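Local coordinates for protein H127A/Y244A mutant of alginate lyase AlyC3 in complex with dimannuronate (Psychromonas sp., PDB 7C8F) that probably cleaves alginate by beta-elimination as a lyase of family PL7, captured here as a double mutant with dimannuronate bound, at residues N165-C169 with E181-A185; T88-L94 with T208-Q213. All blocks are in the same frame, centred on the assembly; numbering follows the deposited sequence.

Residues 88-94, the first segment in the chain, run out of the connection after strand 77-82 and into strand 93-103. Their partner is residues 208-213, with 113 residues between them, so interaction 2 closes a wide loop that takes in strands of both large sheets of the sandwich. Interaction 1 lies wholly within that loop: residues 165-169 and 181-185 pinch off just 11 residues between strand 157-163 and helix 185-188. The two contacts do not cross or touch; the centres of interactions 1 and 2 are about 23 Å apart. Interaction 2 joins the run-in to strand 93-103 with the turn after its sheet neighbour 203-210, interaction 1 closes a surface loop near the bound sugar, and both reach the second subunit.

Interaction 1: N165-C169 with E181-A185; sequences NAVIC and EMCKA
The side-chain amide of Asn165 turns its N-H edge to the backbone carbonyl of Met182: ND2 gives a hydrogen bond to Met182 O at 3.0 Å, somewhat bent at 146°, and that oxygen lies almost in the amide plane. The other end of the group closes an Asx turn, in which Val167 N donates to Asn165 OD1 from above the carbonyl plane at 3.1 Å; Lys163 also bonds to OD1. With CG set between its own backbone N and carbonyl carbon (chi1 59°), the amide faces both partners, and asparagine suits the place because one flat group offers both a donor and an acceptor. Were Asn165 replaced by an alanine, Met182 O would probably lose this donor and the turn at Val167 would be free to open.

Beyond the amide, Cys169 SG is joined to Cys183 SG at 2.1 Å, a left-handed disulfide with a chi3 of -80°. Met182, its chain extended past CG, crosses Val167 at about a right angle, and its SD rests 4.0 Å from each of Val167 CG1 and CG2. Val167 CG1 also packs on Cys183 SG at 3.9 Å, so a branched apolar residue fills the corner between thioether and disulfide. Residues 181-183 form a short 3-10 turn, with Lys184 N bonded to Glu181 O.

His140, which lines the glycan pocket, bonds to Cys169 N, while Thr135 of the second subunit packs on Val167 and Met182. The crosslink thus staples together the long loop that leaves strand 157-163 and leads into helix 185-188, at the surface beside the sugar site.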
# COMPACT_ATOMS: atom_id res chain seq x y z
N ASN B 165 4.50 -2.20 -10.59
CA ASN B 165 4.41 -2.58 -9.18
C ASN B 165 4.09 -1.30 -8.42
O ASN B 165 3.94 -0.23 -9.02
CB ASN B 165 5.67 -3.32 -8.71
CG ASN B 165 6.94 -2.48 -8.86
OD1 ASN B 165 6.94 -1.27 -8.65
ND2 ASN B 165 8.05 -3.15 -9.21
N ALA B 166 3.98 -1.40 -7.09
CA ALA B 166 3.67 -0.24 -6.26
C ALA B 166 4.87 0.20 -5.42
O ALA B 166 4.70 0.78 -4.34
CB ALA B 166 2.43 -0.49 -5.41
N VAL B 167 6.09 -0.07 -5.91
CA VAL B 167 7.30 0.13 -5.13
C VAL B 167 7.86 1.53 -5.38
O VAL B 167 7.90 2.00 -6.53
CB VAL B 167 8.34 -0.94 -5.49
CG1 VAL B 167 9.66 -0.75 -4.70
CG2 VAL B 167 7.75 -2.31 -5.27
N ILE B 168 8.31 2.19 -4.32
CA ILE B 168 9.00 3.47 -4.45
C ILE B 168 10.45 3.19 -4.82
O ILE B 168 11.18 2.55 -4.05
CB ILE B 168 8.90 4.29 -3.17
CG1 ILE B 168 7.44 4.59 -2.85
CG2 ILE B 168 9.68 5.60 -3.33
CD1 ILE B 168 7.25 5.42 -1.60
N CYS B 169 10.88 3.67 -5.99
CA CYS B 169 12.18 3.31 -6.55
C CYS B 169 13.14 4.48 -6.66
O CYS B 169 14.26 4.29 -7.16
CB CYS B 169 12.01 2.65 -7.93
SG CYS B 169 11.26 1.03 -7.88
N GLU B 181 16.06 -5.76 -7.92
CA GLU B 181 15.51 -6.17 -9.20
C GLU B 181 14.18 -5.49 -9.49
O GLU B 181 13.91 -5.08 -10.62
CB GLU B 181 15.33 -7.69 -9.20
CG GLU B 181 14.87 -8.28 -10.52
CD GLU B 181 15.98 -8.31 -11.56
OE1 GLU B 181 17.14 -8.04 -11.19
OE2 GLU B 181 15.68 -8.59 -12.74
N MET B 182 13.33 -5.38 -8.49
CA MET B 182 12.01 -4.78 -8.64
C MET B 182 12.00 -3.33 -9.08
O MET B 182 11.01 -2.82 -9.49
CB MET B 182 11.23 -4.91 -7.34
CG MET B 182 11.85 -4.13 -6.22
SD MET B 182 11.01 -4.48 -4.68
CE MET B 182 12.13 -3.71 -3.55
N CYS B 183 13.13 -2.68 -8.99
CA CYS B 183 13.25 -1.30 -9.42
C CYS B 183 14.01 -1.13 -10.74
O CYS B 183 14.19 -0.00 -11.18
CB CYS B 183 13.89 -0.45 -8.32
SG CYS B 183 12.72 -0.10 -6.97
N LYS B 184 14.43 -2.23 -11.36
CA LYS B 184 15.08 -2.12 -12.66
C LYS B 184 14.08 -1.65 -13.71
O LYS B 184 12.89 -1.98 -13.66
CB LYS B 184 15.66 -3.46 -13.08
CG LYS B 184 16.84 -3.92 -12.23
CD LYS B 184 17.35 -5.27 -12.70
CE LYS B 184 18.63 -5.67 -11.98
NZ LYS B 184 19.06 -7.05 -12.35
N ALA B 185 14.58 -0.88 -14.68
CA ALA B 185 13.69 -0.23 -15.64
C ALA B 185 12.81 -1.24 -16.36
O ALA B 185 11.63 -0.96 -16.62
CB ALA B 185 14.51 0.60 -16.63

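Interaction 2: T88-L94 with T208-Q213; sequences TDLPNKL and TVGNKQ
Thr88 O takes a hydrogen bond from Lys212 N at 2.9 Å, the donor lying in the carbonyl plane on a lone pair. Two residues further on, Leu90 O receives a weak, bent bond from Asn211 N, so successive amides of one turn face the loop opposite. One water also links the two segments, donating to Asp89 O and to Asn211 OD1 (2.8 Å).

Side chains fill in around these bonds. Thr88 and Val209 run alongside each other in the same direction, and their methyls meet, Thr88 CG2 3.5 Å from Val209 CG1. Leu94 CD2 rests 3.7 Å from Gly210 C. The extended chain of Lys212 passes Asp89, its CG 3.9 Å from Asp89 CB.

Residues 210-213 form a type I' turn, the tight reversal of a two-residue beta hairpin, between neighbouring strands 203-210 and 213-218 in the jelly-roll sandwich of PL7 lyases. Asparagine readily accepts the positive phi (54°) that Asn211 adopts. Gly210 has backbone angles that would jam a beta carbon against the preceding carbonyl, and such a carbon would also run into Lys93 O and Leu94 CD2. Across from it, Leu90 to Lys93 make a type I turn, whose second position suits the fixed phi of Pro91.

Further out, Val209 packs on Phe238 and Thr88 on Ser236, both in strand 235-240 of the other sheet. Asp89 and Lys212 do not pair with each other: Lys212 NZ forms a salt bridge with Asp229, and Asp89 OD2 with Arg87 and with Arg232 of the second subunit.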
# COMPACT_ATOMS: atom_id res chain seq x y z
N THR B 88 -9.06 2.07 -7.95
CA THR B 88 -8.84 1.40 -9.23
C THR B 88 -9.21 -0.07 -9.18
O THR B 88 -9.11 -0.77 -10.20
CB THR B 88 -7.36 1.53 -9.65
OG1 THR B 88 -6.55 0.72 -8.77
CG2 THR B 88 -6.90 2.98 -9.59
N ASP B 89 -9.64 -0.56 -8.01
CA ASP B 89 -9.72 -1.99 -7.74
C ASP B 89 -11.14 -2.52 -7.63
O ASP B 89 -11.31 -3.70 -7.34
CB ASP B 89 -8.92 -2.34 -6.47
CG ASP B 89 -9.36 -1.54 -5.24
OD1 ASP B 89 -9.84 -0.39 -5.34
OD2 ASP B 89 -9.22 -2.10 -4.12
N LEU B 90 -12.16 -1.68 -7.84
CA LEU B 90 -13.50 -2.16 -7.53
C LEU B 90 -14.28 -2.49 -8.79
O LEU B 90 -14.13 -1.81 -9.81
CB LEU B 90 -14.27 -1.13 -6.71
CG LEU B 90 -13.62 -0.78 -5.36
CD1 LEU B 90 -14.40 0.32 -4.69
CD2 LEU B 90 -13.54 -2.01 -4.45
N PRO B 91 -15.11 -3.54 -8.77
CA PRO B 91 -15.78 -3.97 -10.00
C PRO B 91 -16.89 -3.04 -10.45
O PRO B 91 -17.23 -3.03 -11.63
CB PRO B 91 -16.32 -5.36 -9.65
CG PRO B 91 -16.52 -5.31 -8.16
CD PRO B 91 -15.41 -4.42 -7.62
N ASN B 92 -17.45 -2.25 -9.54
CA ASN B 92 -18.58 -1.39 -9.83
C ASN B 92 -18.21 0.08 -9.95
O ASN B 92 -19.09 0.93 -9.89
CB ASN B 92 -19.66 -1.57 -8.76
CG ASN B 92 -19.15 -1.24 -7.36
OD1 ASN B 92 -18.02 -1.56 -6.99
ND2 ASN B 92 -20.01 -0.61 -6.58
N LYS B 93 -16.92 0.39 -10.10
CA LYS B 93 -16.49 1.78 -10.24
C LYS B 93 -15.43 1.85 -11.34
O LYS B 93 -14.32 1.35 -11.16
CB LYS B 93 -15.95 2.33 -8.92
CG LYS B 93 -16.95 2.23 -7.77
CD LYS B 93 -16.51 3.07 -6.57
CE LYS B 93 -17.38 2.81 -5.35
NZ LYS B 93 -18.58 3.68 -5.37
N LEU B 94 -15.79 2.45 -12.46
CA LEU B 94 -14.93 2.53 -13.63
C LEU B 94 -14.82 3.99 -14.03
O LEU B 94 -15.83 4.71 -14.07
CB LEU B 94 -15.51 1.73 -14.81
CG LEU B 94 -15.83 0.26 -14.55
CD1 LEU B 94 -16.40 -0.40 -15.80
CD2 LEU B 94 -14.59 -0.48 -14.09
N THR B 208 -9.50 3.53 -19.47
CA THR B 208 -10.45 3.14 -18.43
C THR B 208 -9.69 2.48 -17.28
O THR B 208 -8.95 1.52 -17.49
CB THR B 208 -11.52 2.19 -18.96
OG1 THR B 208 -12.20 2.82 -20.05
CG2 THR B 208 -12.55 1.87 -17.85
N VAL B 209 -9.91 2.99 -16.07
CA VAL B 209 -9.28 2.47 -14.87
C VAL B 209 -10.39 2.01 -13.93
O VAL B 209 -11.35 2.74 -13.69
CB VAL B 209 -8.42 3.55 -14.20
CG1 VAL B 209 -7.60 2.95 -13.06
CG2 VAL B 209 -7.50 4.22 -15.23
N GLY B 210 -10.23 0.84 -13.36
CA GLY B 210 -11.22 0.28 -12.46
C GLY B 210 -11.26 -1.23 -12.60
O GLY B 210 -10.70 -1.80 -13.53
N ASN B 211 -11.89 -1.88 -11.63
CA ASN B 211 -11.99 -3.35 -11.65
C ASN B 211 -10.62 -4.02 -11.79
O ASN B 211 -10.47 -5.06 -12.43
CB ASN B 211 -12.95 -3.82 -12.75
CG ASN B 211 -13.29 -5.30 -12.64
OD1 ASN B 211 -13.43 -5.83 -11.54
ND2 ASN B 211 -13.39 -5.97 -13.78
N LYS B 212 -9.60 -3.44 -11.15
CA LYS B 212 -8.23 -3.99 -11.17
C LYS B 212 -7.63 -4.05 -12.57
O LYS B 212 -6.73 -4.86 -12.84
CB LYS B 212 -8.13 -5.35 -10.46
CG LYS B 212 -8.40 -5.24 -8.96
CD LYS B 212 -8.33 -6.59 -8.29
CE LYS B 212 -8.54 -6.43 -6.79
NZ LYS B 212 -8.41 -7.74 -6.07
N GLN B 213 -8.11 -3.18 -13.46
CA GLN B 213 -7.63 -3.17 -14.84
C GLN B 213 -7.32 -1.76 -15.29
O GLN B 213 -8.00 -0.79 -14.92
CB GLN B 213 -8.66 -3.74 -15.83
CG GLN B 213 -8.95 -5.20 -15.63
CD GLN B 213 -9.82 -5.76 -16.75
OE1 GLN B 213 -10.92 -5.26 -17.00
NE2 GLN B 213 -9.33 -6.79 -17.42
O HOH W 1 -12.15 -6.04 -9.08